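Local coordinates for protein 3-hydroxyacyl-thioester dehydratase X (PDB 4OOB) that catalyses the reversible hydration of trans-2-enoyl-CoA to (3R)-3-hydroxyacyl-CoA, with a preference for C8 to C12 acyl chains, at residues N23-Y27 and V39-Y43; I75-I81 and V117-Q121. All coordinates share one frame; numbering follows the deposited sequence.

Contact 1 of 2, residues N23-Y27 and V39-Y43; sequences NVAAY and VPLTY
Tyr27 and Tyr43 form a T-shaped aromatic pair between helix 21-31 and the loop that runs into helix 43-57. The ring planes stand 82° apart with centroids separated by 5.1 Å, and the edge of Tyr43 points at the face of Tyr27, with Tyr43 CD1 3.6 Å from Tyr27 CG. Tyr43 CB sits over the same ring as a CH-pi donor. A second CH-pi contact comes from Val24, whose CG2 rests over a face of the Tyr43 ring, 4.2 Å from its centroid. With CG1 anti to the backbone N (chi1 -175°), the other branch of Val24 reaches Pro40 CD at 3.8 Å, while CG2 also meets Val39 CG1.

Both phenol oxygens are used across the contact. Tyr43 OH donates to Asn23 OD1 at 2.7 Å, in the carbonyl plane and on a lone pair, the amide being turned 61° from the ring. Tyr27 OH and Thr42 OG1 share a hydrogen bond of 2.7 Å, the threonine oxygen lying at the edge of the ring. Thr42 belongs to the type I turn Pro40-Tyr43, closed by Tyr43 N to Pro40 O. Tyr164 and Val167 of helix 158-167 also pack on Tyr27. The hydroxyl bonds fix the far ends of both rings in a largely apolar, buried interface, while the flanking face and edge contacts would probably hinder ring flipping.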
ATOM      1  N   ASN A  23      -9.681  14.173   5.740  1.00 25.86           N
ATOM      2  CA  ASN A  23      -9.389  12.937   5.051  1.00 24.64           C
ATOM      3  C   ASN A  23      -8.194  12.257   5.723  1.00 22.72           C
ATOM      4  O   ASN A  23      -8.203  11.064   5.937  1.00 22.12           O
ATOM      5  CB  ASN A  23      -9.093  13.230   3.597  1.00 26.59           C
ATOM      6  CG  ASN A  23      -8.971  11.978   2.808  1.00 27.60           C
ATOM      7  OD1 ASN A  23      -7.895  11.608   2.353  1.00 32.31           O
ATOM      8  ND2 ASN A  23     -10.053  11.272   2.712  1.00 27.31           N
ATOM      9  N   VAL A  24      -7.187  13.044   6.098  1.00 21.80           N
ATOM     10  CA  VAL A  24      -6.071  12.528   6.872  1.00 22.62           C
ATOM     11  C   VAL A  24      -6.594  11.902   8.187  1.00 21.93           C
ATOM     12  O   VAL A  24      -6.246  10.767   8.507  1.00 20.97           O
ATOM     13  CB  VAL A  24      -4.988  13.590   7.207  1.00 23.34           C
ATOM     14  CG1 VAL A  24      -3.789  12.926   7.908  1.00 23.43           C
ATOM     15  CG2 VAL A  24      -4.544  14.350   5.966  1.00 23.32           C
ATOM     16  N   ALA A  25      -7.435  12.639   8.909  1.00 21.99           N
ATOM     17  CA  ALA A  25      -7.984  12.170  10.199  1.00 22.78           C
ATOM     18  C   ALA A  25      -8.728  10.881  10.002  1.00 21.46           C
ATOM     19  O   ALA A  25      -8.598   9.966  10.776  1.00 21.80           O
ATOM     20  CB  ALA A  25      -8.921  13.214  10.824  1.00 22.23           C
ATOM     21  N   ALA A  26      -9.517  10.829   8.941  1.00 21.25           N
ATOM     22  CA  ALA A  26     -10.365   9.671   8.699  1.00 20.62           C
ATOM     23  C   ALA A  26      -9.499   8.478   8.377  1.00 19.46           C
ATOM     24  O   ALA A  26      -9.829   7.382   8.795  1.00 19.77           O
ATOM     25  CB  ALA A  26     -11.355   9.939   7.568  1.00 20.30           C
ATOM     26  N   TYR A  27      -8.420   8.719   7.617  1.00 19.15           N
ATOM     27  CA  TYR A  27      -7.413   7.708   7.228  1.00 18.44           C
ATOM     28  C   TYR A  27      -6.649   7.215   8.434  1.00 18.23           C
ATOM     29  O   TYR A  27      -6.480   6.010   8.631  1.00 17.59           O
ATOM     30  CB  TYR A  27      -6.416   8.293   6.177  1.00 17.80           C
ATOM     31  CG  TYR A  27      -5.210   7.405   5.781  1.00 17.26           C
ATOM     32  CD1 TYR A  27      -4.036   7.350   6.562  1.00 17.43           C
ATOM     33  CD2 TYR A  27      -5.225   6.649   4.605  1.00 17.22           C
ATOM     34  CE1 TYR A  27      -2.935   6.575   6.177  1.00 16.44           C
ATOM     35  CE2 TYR A  27      -4.140   5.882   4.215  1.00 16.54           C
ATOM     36  CZ  TYR A  27      -2.997   5.827   5.005  1.00 16.16           C
ATOM     37  OH  TYR A  27      -1.923   5.051   4.593  1.00 15.31           O
ATOM     38  N   VAL A  39       1.339  14.136   8.115  1.00 23.05           N
ATOM     39  CA  VAL A  39       0.600  12.992   7.591  1.00 20.45           C
ATOM     40  C   VAL A  39       1.392  11.735   7.912  1.00 19.22           C
ATOM     41  O   VAL A  39       2.627  11.767   7.936  1.00 18.15           O
ATOM     42  CB  VAL A  39       0.346  13.080   6.075  1.00 20.26           C
ATOM     43  CG1 VAL A  39      -0.442  14.356   5.760  1.00 20.12           C
ATOM     44  CG2 VAL A  39       1.645  13.016   5.296  1.00 20.04           C
ATOM     45  N   PRO A  40       0.680  10.632   8.159  1.00 17.46           N
ATOM     46  CA  PRO A  40       1.326   9.336   8.272  1.00 16.70           C
ATOM     47  C   PRO A  40       2.172   8.970   7.054  1.00 16.08           C
ATOM     48  O   PRO A  40       1.837   9.284   5.937  1.00 15.61           O
ATOM     49  CB  PRO A  40       0.146   8.367   8.365  1.00 16.98           C
ATOM     50  CG  PRO A  40      -1.023   9.203   8.817  1.00 17.00           C
ATOM     51  CD  PRO A  40      -0.787  10.530   8.163  1.00 17.04           C
ATOM     52  N   LEU A  41       3.258   8.255   7.301  1.00 16.07           N
ATOM     53  CA  LEU A  41       4.243   7.917   6.266  1.00 15.45           C
ATOM     54  C   LEU A  41       3.621   7.366   4.996  1.00 14.54           C
ATOM     55  O   LEU A  41       4.041   7.727   3.927  1.00 14.35           O
ATOM     56  CB  LEU A  41       5.256   6.919   6.855  1.00 14.79           C
ATOM     57  CG  LEU A  41       6.286   6.322   5.917  1.00 14.83           C
ATOM     58  CD1 LEU A  41       7.245   7.363   5.352  1.00 14.68           C
ATOM     59  CD2 LEU A  41       7.051   5.197   6.624  1.00 14.75           C
ATOM     60  N   THR A  42       2.622   6.486   5.128  1.00 14.88           N
ATOM     61  CA  THR A  42       1.948   5.845   3.968  1.00 14.44           C
ATOM     62  C   THR A  42       0.783   6.663   3.326  1.00 14.50           C
ATOM     63  O   THR A  42       0.232   6.260   2.312  1.00 13.86           O
ATOM     64  CB  THR A  42       1.379   4.450   4.390  1.00 14.52           C
ATOM     65  OG1 THR A  42       0.539   4.584   5.557  1.00 14.18           O
ATOM     66  CG2 THR A  42       2.512   3.498   4.681  1.00 14.07           C
ATOM     67  N   TYR A  43       0.408   7.801   3.933  1.00 14.43           N
ATOM     68  CA  TYR A  43      -0.806   8.490   3.534  1.00 14.26           C
ATOM     69  C   TYR A  43      -0.744   9.043   2.091  1.00 13.59           C
ATOM     70  O   TYR A  43      -1.760   9.075   1.404  1.00 12.07           O
ATOM     71  CB  TYR A  43      -1.194   9.597   4.541  1.00 15.16           C
ATOM     72  CG  TYR A  43      -2.288  10.475   3.983  1.00 15.98           C
ATOM     73  CD1 TYR A  43      -3.588  10.040   4.006  1.00 16.15           C
ATOM     74  CD2 TYR A  43      -2.015  11.699   3.381  1.00 16.18           C
ATOM     75  CE1 TYR A  43      -4.592  10.786   3.455  1.00 16.70           C
ATOM     76  CE2 TYR A  43      -3.023  12.460   2.838  1.00 16.89           C
ATOM     77  CZ  TYR A  43      -4.309  11.973   2.860  1.00 17.45           C
ATOM     78  OH  TYR A  43      -5.387  12.660   2.331  1.00 19.54           O
TER

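Contact 2 of 2, residues I75-I81 and V117-Q121; sequences ITQYRPI and VAWHQ
Two neighbouring strands of the antiparallel hotdog sheet, 69-77 and 116-128, meet here where the first runs out into a loop. The axes of strands 75-77 and 117-121 approach to 4.7 Å, and their directions differ by 169°. Thr76 and His120 are the hydrogen-bonded pair: Thr76 N gives a nearly straight bond to His120 O (2.8 Å, 167°), and His120 N returns one to Thr76 O. Ile75 with Gln121 and Gln77 with Trp119 are non-hydrogen-bonded pairs. Past the strand end, Ala118 O accepts from two successive amides, Tyr78 N at 2.7 Å and Arg79 N at 3.2 Å, the latter on a lone pair in the carbonyl plane. Ala118 and Trp119 together face Val111 on the next strand, a classic beta bulge.

On the sheet face of Ile75, Gln77, Trp119 and Gln121, Trp119 packs against both isoleucines. Ile75 CG2, anti to its own N, lies over one indole face, offset toward the rim, and Ile75 CG1 approaches Trp119 CZ2 at 3.6 Å. Ile81 CD1 reaches Trp119 CB at 3.8 Å, while Ile81 CG1 packs on Ala118 CB. The indole nitrogen bonds to Leu41 O. Tyr78 lies alongside His120, whose ND1 is held by Asn110; Thr76 CG2 covers one face of the tyrosine ring. Gln77 OE1 sits in plane at the indole edge, 3.7 Å from Trp119 CD1.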
ATOM      1  N   ILE A  75       8.667   3.241  -0.284  1.00 14.98           N
ATOM      2  CA  ILE A  75       8.417   4.663  -0.007  1.00 14.84           C
ATOM      3  C   ILE A  75       9.713   5.192   0.552  1.00 15.20           C
ATOM      4  O   ILE A  75      10.286   4.589   1.458  1.00 15.02           O
ATOM      5  CB  ILE A  75       7.289   4.835   1.024  1.00 14.30           C
ATOM      6  CG1 ILE A  75       5.938   4.672   0.334  1.00 14.22           C
ATOM      7  CG2 ILE A  75       7.368   6.189   1.738  1.00 14.92           C
ATOM      8  CD1 ILE A  75       4.801   4.349   1.314  1.00 13.61           C
ATOM      9  N   THR A  76      10.194   6.287  -0.003  1.00 15.32           N
ATOM     10  CA  THR A  76      11.319   6.988   0.613  1.00 16.25           C
ATOM     11  C   THR A  76      10.862   8.384   1.030  1.00 17.16           C
ATOM     12  O   THR A  76      10.599   9.211   0.175  1.00 17.03           O
ATOM     13  CB  THR A  76      12.526   7.073  -0.342  1.00 16.32           C
ATOM     14  OG1 THR A  76      12.907   5.739  -0.740  1.00 16.37           O
ATOM     15  CG2 THR A  76      13.703   7.719   0.333  1.00 16.05           C
ATOM     16  N   GLN A  77      10.750   8.631   2.347  1.00 17.91           N
ATOM     17  CA  GLN A  77      10.369   9.939   2.836  1.00 18.86           C
ATOM     18  C   GLN A  77      11.597  10.753   3.190  1.00 20.16           C
ATOM     19  O   GLN A  77      12.255  10.411   4.144  1.00 22.20           O
ATOM     20  CB  GLN A  77       9.450   9.806   4.070  1.00 19.16           C
ATOM     21  CG  GLN A  77       8.960  11.136   4.628  1.00 19.61           C
ATOM     22  CD  GLN A  77       7.901  10.938   5.697  1.00 20.46           C
ATOM     23  OE1 GLN A  77       6.711  10.755   5.425  1.00 19.74           O
ATOM     24  NE2 GLN A  77       8.343  10.944   6.911  1.00 20.92           N
ATOM     25  N   TYR A  78      11.867  11.857   2.473  1.00 21.68           N
ATOM     26  CA  TYR A  78      13.028  12.739   2.742  1.00 22.56           C
ATOM     27  C   TYR A  78      12.695  13.706   3.848  1.00 24.90           C
ATOM     28  O   TYR A  78      13.545  14.061   4.633  1.00 25.34           O
ATOM     29  CB  TYR A  78      13.474  13.492   1.466  1.00 23.07           C
ATOM     30  CG  TYR A  78      13.906  12.522   0.377  1.00 23.05           C
ATOM     31  CD1 TYR A  78      15.157  11.909   0.416  1.00 24.54           C
ATOM     32  CD2 TYR A  78      13.047  12.184  -0.656  1.00 23.65           C
ATOM     33  CE1 TYR A  78      15.562  10.988  -0.562  1.00 25.08           C
ATOM     34  CE2 TYR A  78      13.410  11.259  -1.640  1.00 24.74           C
ATOM     35  CZ  TYR A  78      14.674  10.651  -1.592  1.00 24.86           C
ATOM     36  OH  TYR A  78      15.023   9.726  -2.543  1.00 23.80           O
ATOM     37  N   ARG A  79      11.455  14.168   3.882  1.00 27.79           N
ATOM     38  CA  ARG A  79      10.968  14.893   5.017  1.00 29.23           C
ATOM     39  C   ARG A  79       9.471  14.773   5.116  1.00 27.22           C
ATOM     40  O   ARG A  79       8.802  14.667   4.117  1.00 26.74           O
ATOM     41  CB  ARG A  79      11.375  16.371   4.954  1.00 34.68           C
ATOM     42  CG  ARG A  79      10.966  17.130   3.696  1.00 39.87           C
ATOM     43  CD  ARG A  79      10.494  18.569   4.002  1.00 45.22           C
ATOM     44  NE  ARG A  79       9.021  18.602   4.096  1.00 49.71           N
ATOM     45  CZ  ARG A  79       8.259  19.670   4.339  1.00 50.83           C
ATOM     46  NH1 ARG A  79       8.784  20.873   4.537  1.00 50.84           N
ATOM     47  NH2 ARG A  79       6.941  19.519   4.389  1.00 53.19           N
ATOM     48  N   PRO A  80       8.942  14.828   6.335  1.00 27.26           N
ATOM     49  CA  PRO A  80       7.523  14.754   6.603  1.00 27.67           C
ATOM     50  C   PRO A  80       6.726  15.808   5.892  1.00 27.69           C
ATOM     51  O   PRO A  80       7.177  16.914   5.716  1.00 29.51           O
ATOM     52  CB  PRO A  80       7.419  15.015   8.121  1.00 27.74           C
ATOM     53  CG  PRO A  80       8.763  14.681   8.668  1.00 27.91           C
ATOM     54  CD  PRO A  80       9.735  14.968   7.568  1.00 28.09           C
ATOM     55  N   ILE A  81       5.530  15.443   5.504  1.00 28.45           N
ATOM     56  CA  ILE A  81       4.627  16.355   4.839  1.00 30.63           C
ATOM     57  C   ILE A  81       3.576  16.811   5.855  1.00 30.28           C
ATOM     58  O   ILE A  81       2.958  15.994   6.545  1.00 28.27           O
ATOM     59  CB  ILE A  81       3.945  15.659   3.650  1.00 30.58           C
ATOM     60  CG1 ILE A  81       4.983  15.332   2.571  1.00 30.37           C
ATOM     61  CG2 ILE A  81       2.843  16.537   3.063  1.00 32.74           C
ATOM     62  CD1 ILE A  81       4.459  14.362   1.538  1.00 28.99           C
ATOM     63  N   VAL A 117      11.686  17.478  -3.315  1.00 24.22           N
ATOM     64  CA  VAL A 117      10.966  16.211  -3.180  1.00 22.54           C
ATOM     65  C   VAL A 117      10.961  15.758  -1.713  1.00 21.83           C
ATOM     66  O   VAL A 117      11.997  15.430  -1.143  1.00 23.56           O
ATOM     67  CB  VAL A 117      11.532  15.081  -4.091  1.00 21.42           C
ATOM     68  CG1 VAL A 117      10.769  13.788  -3.890  1.00 21.06           C
ATOM     69  CG2 VAL A 117      11.439  15.476  -5.558  1.00 21.19           C
ATOM     70  N   ALA A 118       9.780  15.705  -1.124  1.00 20.25           N
ATOM     71  CA  ALA A 118       9.637  15.271   0.246  1.00 19.52           C
ATOM     72  C   ALA A 118       9.425  13.786   0.337  1.00 18.44           C
ATOM     73  O   ALA A 118       9.839  13.178   1.303  1.00 18.74           O
ATOM     74  CB  ALA A 118       8.497  15.989   0.899  1.00 20.00           C
ATOM     75  N   TRP A 119       8.819  13.190  -0.685  1.00 17.95           N
ATOM     76  CA  TRP A 119       8.303  11.823  -0.568  1.00 16.01           C
ATOM     77  C   TRP A 119       8.245  11.180  -1.961  1.00 15.32           C
ATOM     78  O   TRP A 119       7.708  11.758  -2.908  1.00 15.23           O
ATOM     79  CB  TRP A 119       6.920  11.893   0.112  1.00 15.77           C
ATOM     80  CG  TRP A 119       6.189  10.594   0.556  1.00 14.76           C
ATOM     81  CD1 TRP A 119       6.098  10.087   1.841  1.00 15.03           C
ATOM     82  CD2 TRP A 119       5.396   9.727  -0.262  1.00 14.02           C
ATOM     83  NE1 TRP A 119       5.289   8.955   1.871  1.00 14.64           N
ATOM     84  CE2 TRP A 119       4.848   8.709   0.598  1.00 14.23           C
ATOM     85  CE3 TRP A 119       5.088   9.711  -1.611  1.00 13.35           C
ATOM     86  CZ2 TRP A 119       4.040   7.697   0.129  1.00 13.56           C
ATOM     87  CZ3 TRP A 119       4.287   8.715  -2.088  1.00 13.77           C
ATOM     88  CH2 TRP A 119       3.760   7.699  -1.219  1.00 13.86           C
ATOM     89  N   HIS A 120       8.815   9.991  -2.052  1.00 14.89           N
ATOM     90  CA  HIS A 120       8.989   9.272  -3.296  1.00 15.49           C
ATOM     91  C   HIS A 120       8.447   7.851  -3.150  1.00 14.58           C
ATOM     92  O   HIS A 120       8.713   7.183  -2.148  1.00 14.72           O
ATOM     93  CB  HIS A 120      10.506   9.227  -3.623  1.00 16.10           C
ATOM     94  CG  HIS A 120      10.833   8.489  -4.879  1.00 17.21           C
ATOM     95  ND1 HIS A 120      10.883   9.096  -6.123  1.00 18.86           N
ATOM     96  CD2 HIS A 120      11.148   7.197  -5.083  1.00 17.08           C
ATOM     97  CE1 HIS A 120      11.178   8.188  -7.037  1.00 18.06           C
ATOM     98  NE2 HIS A 120      11.338   7.029  -6.428  1.00 17.82           N
ATOM     99  N   GLN A 121       7.772   7.352  -4.173  1.00 13.98           N
ATOM    100  CA  GLN A 121       7.258   5.994  -4.131  1.00 12.96           C
ATOM    101  C   GLN A 121       7.380   5.185  -5.447  1.00 12.81           C
ATOM    102  O   GLN A 121       7.152   5.702  -6.509  1.00 12.47           O
ATOM    103  CB  GLN A 121       5.822   6.043  -3.699  1.00 12.05           C
ATOM    104  CG  GLN A 121       5.083   4.735  -3.776  1.00 11.49           C
ATOM    105  CD  GLN A 121       3.660   4.916  -3.299  1.00 11.15           C
ATOM    106  OE1 GLN A 121       3.346   4.517  -2.198  1.00 11.27           O
ATOM    107  NE2 GLN A 121       2.811   5.579  -4.098  1.00 10.93           N
TER

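In the fold
After strand 12-18 at one edge of the sheet, the chain forms helix 21-31 and a loop; contact 1 folds 39-43, which leads toward helix 43-57, back onto helix 21-31. The chain returns to the sheet along strand 69-77, and contact 2 brings 75-81 against 117-121 after the intervening strands 86-99 and 102-113. The two contacts follow in series, neither nested nor crossed, with centres about 14 Å apart. They nevertheless join directly: Val39 N probably hydrogen-bonds to Ile81 O, and Leu41 CD1 packs on Ile75 and Gln77, beside the indole bond of contact 2. The loop 39-43 therefore bridges helix 21-31 and the hotdog sheet.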